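Local atomic coordinates of E3 ubiquitin-protein ligase TRIM65 (Homo sapiens, PDB entry 7JL4), a protein that acts as an E3 ubiquitin ligase of the TRIM family in innate immunity, autophagy and inflammation, and ubiquitinates TNRC6A to restrain microRNA silencing. Residues D81-L93 and I105-E118. Numbering follows the deposited sequence.
Sequences DHSVTLGVSYPQL and IGRGPSSWGLCVQE. Unlike the reference sequence in segment 105-118: S110 (reference Cys).
H82 and E118 meet with the glutamate's aliphatic part laid over one face of the imidazole: CG of E118 sits 3.5 Å from the centroid of the H82 ring, 24° off its normal, the geometry of a CH-pi contact. With chi1 at 59°, CG of H82 lies between its backbone N and carbonyl carbon, which brings the ring over E118, while ND1 shares a 2.8 Å hydrogen bond with OG of S83 in the ring plane. Two waters join that OG to the carboxylate, one to each oxygen of E118. Trimming H82 to an alanine takes away the ring, and CG of E118 would probably lose the face it lies over and OG of S83 its nitrogen partner. Alongside, N of S83 donates to O of V116 at 2.7 Å, and V84 O accepts from V116 N; S83 and V84 thus both face V116, a G1 beta bulge. Beyond it, strands 84-89 and 111-116 run antiparallel as neighbours within one sheet of the beta-sandwich of the B30.2/SPRY domain, the part of the ligase present here, paired L86 with L114 and V88 with W112 by reciprocal backbone bonds. L86, V88 and V116 reach strand 139-145 of the facing sheet. On the other side of the strands, CG2 of T85 lies 3.9 Å from CB of I105. OG1 of T85 comes 3.3 Å from CB of C115 and is hydrogen-bonded to D103. G87 has no side chain, and its CA packs against CG2 of I105 and O of W112. At the far end, W112 directs its six-membered-ring edge at the face of Y90, the planes 82° apart and the centroids separated by 5.4 Å, a T-shaped pair. CH2 of W112 comes within 3.7 Å of Y90 CZ, and the phenol OH bonds to N of N171.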
ATOM      1  N   ASP A  81       4.876  11.559  -3.501  1.00 30.72           N
ATOM      2  CA  ASP A  81       6.176  11.469  -4.167  1.00 32.60           C
ATOM      3  C   ASP A  81       6.497   9.991  -4.337  1.00 37.37           C
ATOM      4  O   ASP A  81       5.784   9.126  -3.822  1.00 30.33           O
ATOM      5  CB  ASP A  81       7.262  12.159  -3.347  1.00 30.80           C
ATOM      6  CG  ASP A  81       8.510  12.509  -4.163  1.00 43.10           C
ATOM      7  OD1 ASP A  81       8.560  12.261  -5.395  1.00 32.29           O
ATOM      8  OD2 ASP A  81       9.436  13.065  -3.542  1.00 32.33           O
ATOM      9  N   HIS A  82       7.595   9.709  -5.050  1.00 35.26           N
ATOM     10  CA  HIS A  82       8.093   8.344  -5.141  1.00 30.10           C
ATOM     11  C   HIS A  82       8.738   7.935  -3.817  1.00 24.65           C
ATOM     12  O   HIS A  82       8.889   8.739  -2.894  1.00 30.93           O
ATOM     13  CB  HIS A  82       9.107   8.210  -6.276  1.00 31.12           C
ATOM     14  CG  HIS A  82      10.289   9.119  -6.119  1.00 31.21           C
ATOM     15  ND1 HIS A  82      11.243   8.925  -5.144  1.00 34.64           N
ATOM     16  CD2 HIS A  82      10.636  10.252  -6.767  1.00 30.15           C
ATOM     17  CE1 HIS A  82      12.146   9.888  -5.218  1.00 37.95           C
ATOM     18  NE2 HIS A  82      11.803  10.705  -6.196  1.00 39.36           N
ATOM     19  N   SER A  83       9.202   6.682  -3.781  1.00 28.32           N
ATOM     20  CA  SER A  83       9.799   6.045  -2.603  1.00 27.82           C
ATOM     21  C   SER A  83       8.725   5.737  -1.556  1.00 28.80           C
ATOM     22  O   SER A  83       8.817   6.126  -0.392  1.00 26.66           O
ATOM     23  CB  SER A  83      10.933   6.877  -2.021  1.00 33.63           C
ATOM     24  OG  SER A  83      11.867   7.191  -3.053  1.00 30.72           O
ATOM     25  N   VAL A  84       7.682   5.046  -2.007  1.00 29.36           N
ATOM     26  CA  VAL A  84       6.684   4.436  -1.145  1.00 21.56           C
ATOM     27  C   VAL A  84       6.451   3.017  -1.642  1.00 22.69           C
ATOM     28  O   VAL A  84       6.708   2.697  -2.809  1.00 26.11           O
ATOM     29  CB  VAL A  84       5.360   5.247  -1.127  1.00 24.96           C
ATOM     30  CG1 VAL A  84       5.625   6.680  -0.650  1.00 24.83           C
ATOM     31  CG2 VAL A  84       4.727   5.274  -2.504  1.00 23.98           C
ATOM     32  N   THR A  85       5.941   2.156  -0.749  1.00 19.37           N
ATOM     33  CA  THR A  85       5.578   0.791  -1.115  1.00 16.33           C
ATOM     34  C   THR A  85       4.146   0.545  -0.672  1.00 20.32           C
ATOM     35  O   THR A  85       3.778   0.898   0.451  1.00 21.58           O
ATOM     36  CB  THR A  85       6.481  -0.271  -0.471  1.00 21.58           C
ATOM     37  OG1 THR A  85       7.842  -0.048  -0.842  1.00 22.30           O
ATOM     38  CG2 THR A  85       6.066  -1.708  -0.924  1.00 15.59           C
ATOM     39  N   LEU A  86       3.350  -0.044  -1.558  1.00 18.49           N
ATOM     40  CA  LEU A  86       1.951  -0.374  -1.295  1.00 19.43           C
ATOM     41  C   LEU A  86       1.802  -1.882  -1.379  1.00 18.33           C
ATOM     42  O   LEU A  86       2.201  -2.485  -2.380  1.00 16.09           O
ATOM     43  CB  LEU A  86       1.028   0.272  -2.343  1.00 22.94           C
ATOM     44  CG  LEU A  86       0.798   1.782  -2.484  1.00 27.57           C
ATOM     45  CD1 LEU A  86       2.066   2.524  -2.841  1.00 29.57           C
ATOM     46  CD2 LEU A  86      -0.170   1.938  -3.635  1.00 33.09           C
ATOM     47  N   GLY A  87       1.183  -2.492  -0.367  1.00 18.74           N
ATOM     48  CA  GLY A  87       1.130  -3.940  -0.364  1.00 18.87           C
ATOM     49  C   GLY A  87       0.036  -4.492   0.525  1.00 18.89           C
ATOM     50  O   GLY A  87      -0.768  -3.753   1.099  1.00 19.40           O
ATOM     51  N   VAL A  88       0.014  -5.820   0.617  1.00 18.48           N
ATOM     52  CA  VAL A  88      -0.838  -6.542   1.558  1.00 21.76           C
ATOM     53  C   VAL A  88      -0.008  -7.643   2.205  1.00 21.75           C
ATOM     54  O   VAL A  88       0.971  -8.127   1.620  1.00 21.27           O
ATOM     55  CB  VAL A  88      -2.076  -7.139   0.862  1.00 18.62           C
ATOM     56  CG1 VAL A  88      -2.997  -6.009   0.386  1.00 16.67           C
ATOM     57  CG2 VAL A  88      -1.660  -8.026  -0.284  1.00 18.21           C
ATOM     58  N   SER A  89      -0.394  -8.044   3.420  1.00 18.18           N
ATOM     59  CA  SER A  89       0.336  -9.082   4.141  1.00 22.81           C
ATOM     60  C   SER A  89      -0.611  -9.955   4.945  1.00 24.61           C
ATOM     61  O   SER A  89      -1.688  -9.520   5.357  1.00 18.53           O
ATOM     62  CB  SER A  89       1.353  -8.500   5.134  1.00 25.16           C
ATOM     63  OG  SER A  89       0.672  -7.815   6.188  1.00 30.31           O
ATOM     64  N   TYR A  90      -0.150 -11.182   5.215  1.00 22.82           N
ATOM     65  CA  TYR A  90      -0.749 -12.032   6.217  1.00 25.39           C
ATOM     66  C   TYR A  90      -0.437 -11.446   7.589  1.00 27.91           C
ATOM     67  O   TYR A  90       0.439 -10.585   7.712  1.00 28.04           O
ATOM     68  CB  TYR A  90      -0.185 -13.446   6.112  1.00 23.45           C
ATOM     69  CG  TYR A  90      -0.597 -14.204   4.872  1.00 24.49           C
ATOM     70  CD1 TYR A  90      -1.826 -13.957   4.235  1.00 22.61           C
ATOM     71  CD2 TYR A  90       0.237 -15.190   4.349  1.00 28.19           C
ATOM     72  CE1 TYR A  90      -2.211 -14.692   3.087  1.00 24.20           C
ATOM     73  CE2 TYR A  90      -0.131 -15.930   3.231  1.00 27.11           C
ATOM     74  CZ  TYR A  90      -1.330 -15.675   2.591  1.00 29.05           C
ATOM     75  OH  TYR A  90      -1.624 -16.447   1.485  1.00 28.09           O
ATOM     76  N   PRO A  91      -1.123 -11.907   8.640  1.00 31.18           N
ATOM     77  CA  PRO A  91      -0.864 -11.371   9.989  1.00 37.22           C
ATOM     78  C   PRO A  91       0.561 -11.564  10.513  1.00 37.69           C
ATOM     79  O   PRO A  91       0.934 -10.886  11.476  1.00 48.54           O
ATOM     80  CB  PRO A  91      -1.867 -12.137  10.867  1.00 36.30           C
ATOM     81  CG  PRO A  91      -2.978 -12.534   9.927  1.00 33.79           C
ATOM     82  CD  PRO A  91      -2.303 -12.808   8.617  1.00 29.82           C
ATOM     83  N   GLN A  92       1.364 -12.470   9.957  1.00 35.34           N
ATOM     84  CA  GLN A  92       2.659 -12.767  10.567  1.00 39.91           C
ATOM     85  C   GLN A  92       3.775 -11.817  10.142  1.00 41.92           C
ATOM     86  O   GLN A  92       4.929 -12.042  10.526  1.00 39.10           O
ATOM     87  CB  GLN A  92       3.085 -14.203  10.264  1.00 41.02           C
ATOM     88  N   LEU A  93       3.477 -10.776   9.379  1.00 39.69           N
ATOM     89  CA  LEU A  93       4.534  -9.912   8.869  1.00 33.88           C
ATOM     90  C   LEU A  93       5.342  -9.337  10.028  1.00 35.84           C
ATOM     91  O   LEU A  93       4.758  -8.743  10.943  1.00 33.84           O
ATOM     92  CB  LEU A  93       3.958  -8.786   8.015  1.00 34.95           C
ATOM     93  CG  LEU A  93       4.978  -7.844   7.376  1.00 31.90           C
ATOM     94  CD1 LEU A  93       5.798  -8.577   6.307  1.00 34.72           C
ATOM     95  CD2 LEU A  93       4.296  -6.620   6.765  1.00 27.49           C
ATOM     96  N   ILE A 105       8.100  -5.363   2.892  1.00 22.07           N
ATOM     97  CA  ILE A 105       6.876  -5.712   2.173  1.00 23.35           C
ATOM     98  C   ILE A 105       7.246  -6.450   0.888  1.00 21.68           C
ATOM     99  O   ILE A 105       7.945  -5.909   0.024  1.00 20.92           O
ATOM    100  CB  ILE A 105       6.032  -4.461   1.876  1.00 25.44           C
ATOM    101  CG1 ILE A 105       5.654  -3.741   3.172  1.00 24.82           C
ATOM    102  CG2 ILE A 105       4.740  -4.854   1.111  1.00 20.79           C
ATOM    103  CD1 ILE A 105       5.108  -2.321   2.962  1.00 24.12           C
ATOM    104  N   GLY A 106       6.748  -7.680   0.740  1.00 20.71           N
ATOM    105  CA  GLY A 106       7.147  -8.510  -0.387  1.00 20.43           C
ATOM    106  C   GLY A 106       8.518  -9.127  -0.259  1.00 21.01           C
ATOM    107  O   GLY A 106       9.019  -9.725  -1.229  1.00 23.46           O
ATOM    108  N   ARG A 107       9.154  -9.011   0.897  1.00 21.33           N
ATOM    109  CA  ARG A 107      10.454  -9.629   1.080  1.00 22.20           C
ATOM    110  C   ARG A 107      10.376 -11.037   1.660  1.00 24.16           C
ATOM    111  O   ARG A 107      11.410 -11.588   2.069  1.00 21.08           O
ATOM    112  CB  ARG A 107      11.339  -8.775   1.972  1.00 29.29           C
ATOM    113  CG  ARG A 107      12.120  -7.667   1.243  1.00 27.93           C
ATOM    114  CD  ARG A 107      11.214  -6.569   0.718  1.00 30.64           C
ATOM    115  NE  ARG A 107      11.999  -5.449   0.198  1.00 25.18           N
ATOM    116  CZ  ARG A 107      11.515  -4.368  -0.399  1.00 27.24           C
ATOM    117  NH1 ARG A 107      12.374  -3.414  -0.773  1.00 27.17           N
ATOM    118  NH2 ARG A 107      10.194  -4.167  -0.489  1.00 23.04           N
ATOM    119  N   GLY A 108       9.183 -11.609   1.744  1.00 23.32           N
ATOM    120  CA  GLY A 108       8.994 -12.966   2.197  1.00 22.23           C
ATOM    121  C   GLY A 108       7.706 -13.526   1.616  1.00 19.21           C
ATOM    122  O   GLY A 108       7.017 -12.872   0.835  1.00 19.80           O
ATOM    123  N   PRO A 109       7.379 -14.767   1.959  1.00 21.07           N
ATOM    124  CA  PRO A 109       6.195 -15.396   1.368  1.00 24.24           C
ATOM    125  C   PRO A 109       4.879 -14.851   1.920  1.00 29.54           C
ATOM    126  O   PRO A 109       3.816 -15.242   1.417  1.00 25.84           O
ATOM    127  CB  PRO A 109       6.374 -16.874   1.726  1.00 26.45           C
ATOM    128  CG  PRO A 109       7.117 -16.827   3.062  1.00 27.44           C
ATOM    129  CD  PRO A 109       8.086 -15.654   2.902  1.00 25.72           C
ATOM    130  N   SER A 110       4.900 -13.983   2.936  1.00 22.67           N
ATOM    131  CA  SER A 110       3.645 -13.573   3.589  1.00 25.23           C
ATOM    132  C   SER A 110       3.131 -12.217   3.126  1.00 28.86           C
ATOM    133  O   SER A 110       2.106 -11.740   3.643  1.00 24.12           O
ATOM    134  CB  SER A 110       3.824 -13.566   5.115  1.00 31.12           C
ATOM    135  OG  SER A 110       4.838 -12.631   5.485  1.00 35.40           O
ATOM    136  N   SER A 111       3.785 -11.595   2.147  1.00 23.69           N
ATOM    137  CA  SER A 111       3.361 -10.280   1.707  1.00 20.21           C
ATOM    138  C   SER A 111       3.684 -10.088   0.239  1.00 25.19           C
ATOM    139  O   SER A 111       4.504 -10.805  -0.349  1.00 19.28           O
ATOM    140  CB  SER A 111       4.006  -9.194   2.568  1.00 21.56           C
ATOM    141  OG  SER A 111       5.405  -9.273   2.480  1.00 21.42           O
ATOM    142  N   TRP A 112       3.010  -9.110  -0.348  1.00 19.95           N
ATOM    143  CA  TRP A 112       3.138  -8.776  -1.762  1.00 19.21           C
ATOM    144  C   TRP A 112       3.093  -7.258  -1.848  1.00 21.83           C
ATOM    145  O   TRP A 112       2.269  -6.639  -1.170  1.00 21.47           O
ATOM    146  CB  TRP A 112       1.942  -9.364  -2.567  1.00 20.20           C
ATOM    147  CG  TRP A 112       1.862 -10.873  -2.643  1.00 16.17           C
ATOM    148  CD1 TRP A 112       2.191 -11.659  -3.715  1.00 17.24           C
ATOM    149  CD2 TRP A 112       1.373 -11.769  -1.626  1.00 24.10           C
ATOM    150  NE1 TRP A 112       1.939 -12.991  -3.426  1.00 21.05           N
ATOM    151  CE2 TRP A 112       1.446 -13.085  -2.152  1.00 21.72           C
ATOM    152  CE3 TRP A 112       0.855 -11.586  -0.339  1.00 20.31           C
ATOM    153  CZ2 TRP A 112       1.047 -14.211  -1.420  1.00 24.02           C
ATOM    154  CZ3 TRP A 112       0.479 -12.700   0.392  1.00 20.42           C
ATOM    155  CH2 TRP A 112       0.574 -13.995  -0.149  1.00 25.42           C
ATOM    156  N   GLY A 113       3.929  -6.644  -2.683  1.00 18.64           N
ATOM    157  CA  GLY A 113       3.965  -5.189  -2.698  1.00 20.46           C
ATOM    158  C   GLY A 113       4.460  -4.626  -4.013  1.00 23.06           C
ATOM    159  O   GLY A 113       4.998  -5.344  -4.857  1.00 19.60           O
ATOM    160  N   LEU A 114       4.197  -3.330  -4.205  1.00 21.67           N
ATOM    161  CA  LEU A 114       4.653  -2.583  -5.372  1.00 21.02           C
ATOM    162  C   LEU A 114       5.358  -1.352  -4.842  1.00 22.72           C
ATOM    163  O   LEU A 114       4.720  -0.503  -4.210  1.00 20.49           O
ATOM    164  CB  LEU A 114       3.493  -2.157  -6.282  1.00 18.42           C
ATOM    165  CG  LEU A 114       3.964  -1.490  -7.587  1.00 26.79           C
ATOM    166  CD1 LEU A 114       4.444  -2.539  -8.556  1.00 21.16           C
ATOM    167  CD2 LEU A 114       2.876  -0.649  -8.228  1.00 27.84           C
ATOM    168  N   CYS A 115       6.667  -1.252  -5.073  1.00 22.96           N
ATOM    169  CA  CYS A 115       7.404  -0.083  -4.615  1.00 17.42           C
ATOM    170  C   CYS A 115       7.585   0.888  -5.786  1.00 24.15           C
ATOM    171  O   CYS A 115       7.982   0.485  -6.885  1.00 26.16           O
ATOM    172  CB  CYS A 115       8.739  -0.519  -4.007  1.00 22.69           C
ATOM    173  SG  CYS A 115       9.839   0.883  -3.604  1.00 29.97           S
ATOM    174  N   VAL A 116       7.234   2.152  -5.570  1.00 23.64           N
ATOM    175  CA  VAL A 116       7.355   3.181  -6.589  1.00 21.61           C
ATOM    176  C   VAL A 116       8.692   3.879  -6.378  1.00 28.03           C
ATOM    177  O   VAL A 116       8.943   4.451  -5.315  1.00 29.96           O
ATOM    178  CB  VAL A 116       6.192   4.177  -6.508  1.00 30.64           C
ATOM    179  CG1 VAL A 116       6.293   5.224  -7.600  1.00 32.57           C
ATOM    180  CG2 VAL A 116       4.883   3.409  -6.599  1.00 27.17           C
ATOM    181  N   GLN A 117       9.552   3.829  -7.373  1.00 31.31           N
ATOM    182  CA  GLN A 117      10.866   4.462  -7.262  1.00 33.21           C
ATOM    183  C   GLN A 117      10.943   5.649  -8.205  1.00 34.81           C
ATOM    184  O   GLN A 117      10.015   5.908  -8.978  1.00 36.24           O
ATOM    185  CB  GLN A 117      11.958   3.443  -7.562  1.00 35.69           C
ATOM    186  CG  GLN A 117      12.119   2.399  -6.481  1.00 32.78           C
ATOM    187  CD  GLN A 117      13.094   1.305  -6.892  1.00 46.23           C
ATOM    188  OE1 GLN A 117      13.192   0.953  -8.075  1.00 47.42           O
ATOM    189  NE2 GLN A 117      13.863   0.806  -5.932  1.00 48.72           N
ATOM    190  N   GLU A 118      12.086   6.358  -8.153  1.00 34.04           N
ATOM    191  CA  GLU A 118      12.278   7.550  -8.972  1.00 38.67           C
ATOM    192  C   GLU A 118      11.973   7.273 -10.433  1.00 42.35           C
ATOM    193  O   GLU A 118      11.276   8.051 -11.095  1.00 45.21           O
ATOM    194  CB  GLU A 118      13.720   8.046  -8.859  1.00 43.99           C
ATOM    195  CG  GLU A 118      14.132   8.666  -7.543  1.00 53.53           C
ATOM    196  CD  GLU A 118      14.522   7.633  -6.491  1.00 57.32           C
ATOM    197  OE1 GLU A 118      15.019   8.070  -5.420  1.00 55.61           O
ATOM    198  OE2 GLU A 118      14.276   6.410  -6.705  1.00 59.44           O
TER
HETATM  199  O   HOH W   1      14.527   8.295  -2.877  1.00 43.61           O
HETATM  200  O   HOH W   2      12.841   5.010  -4.520  1.00 48.33           O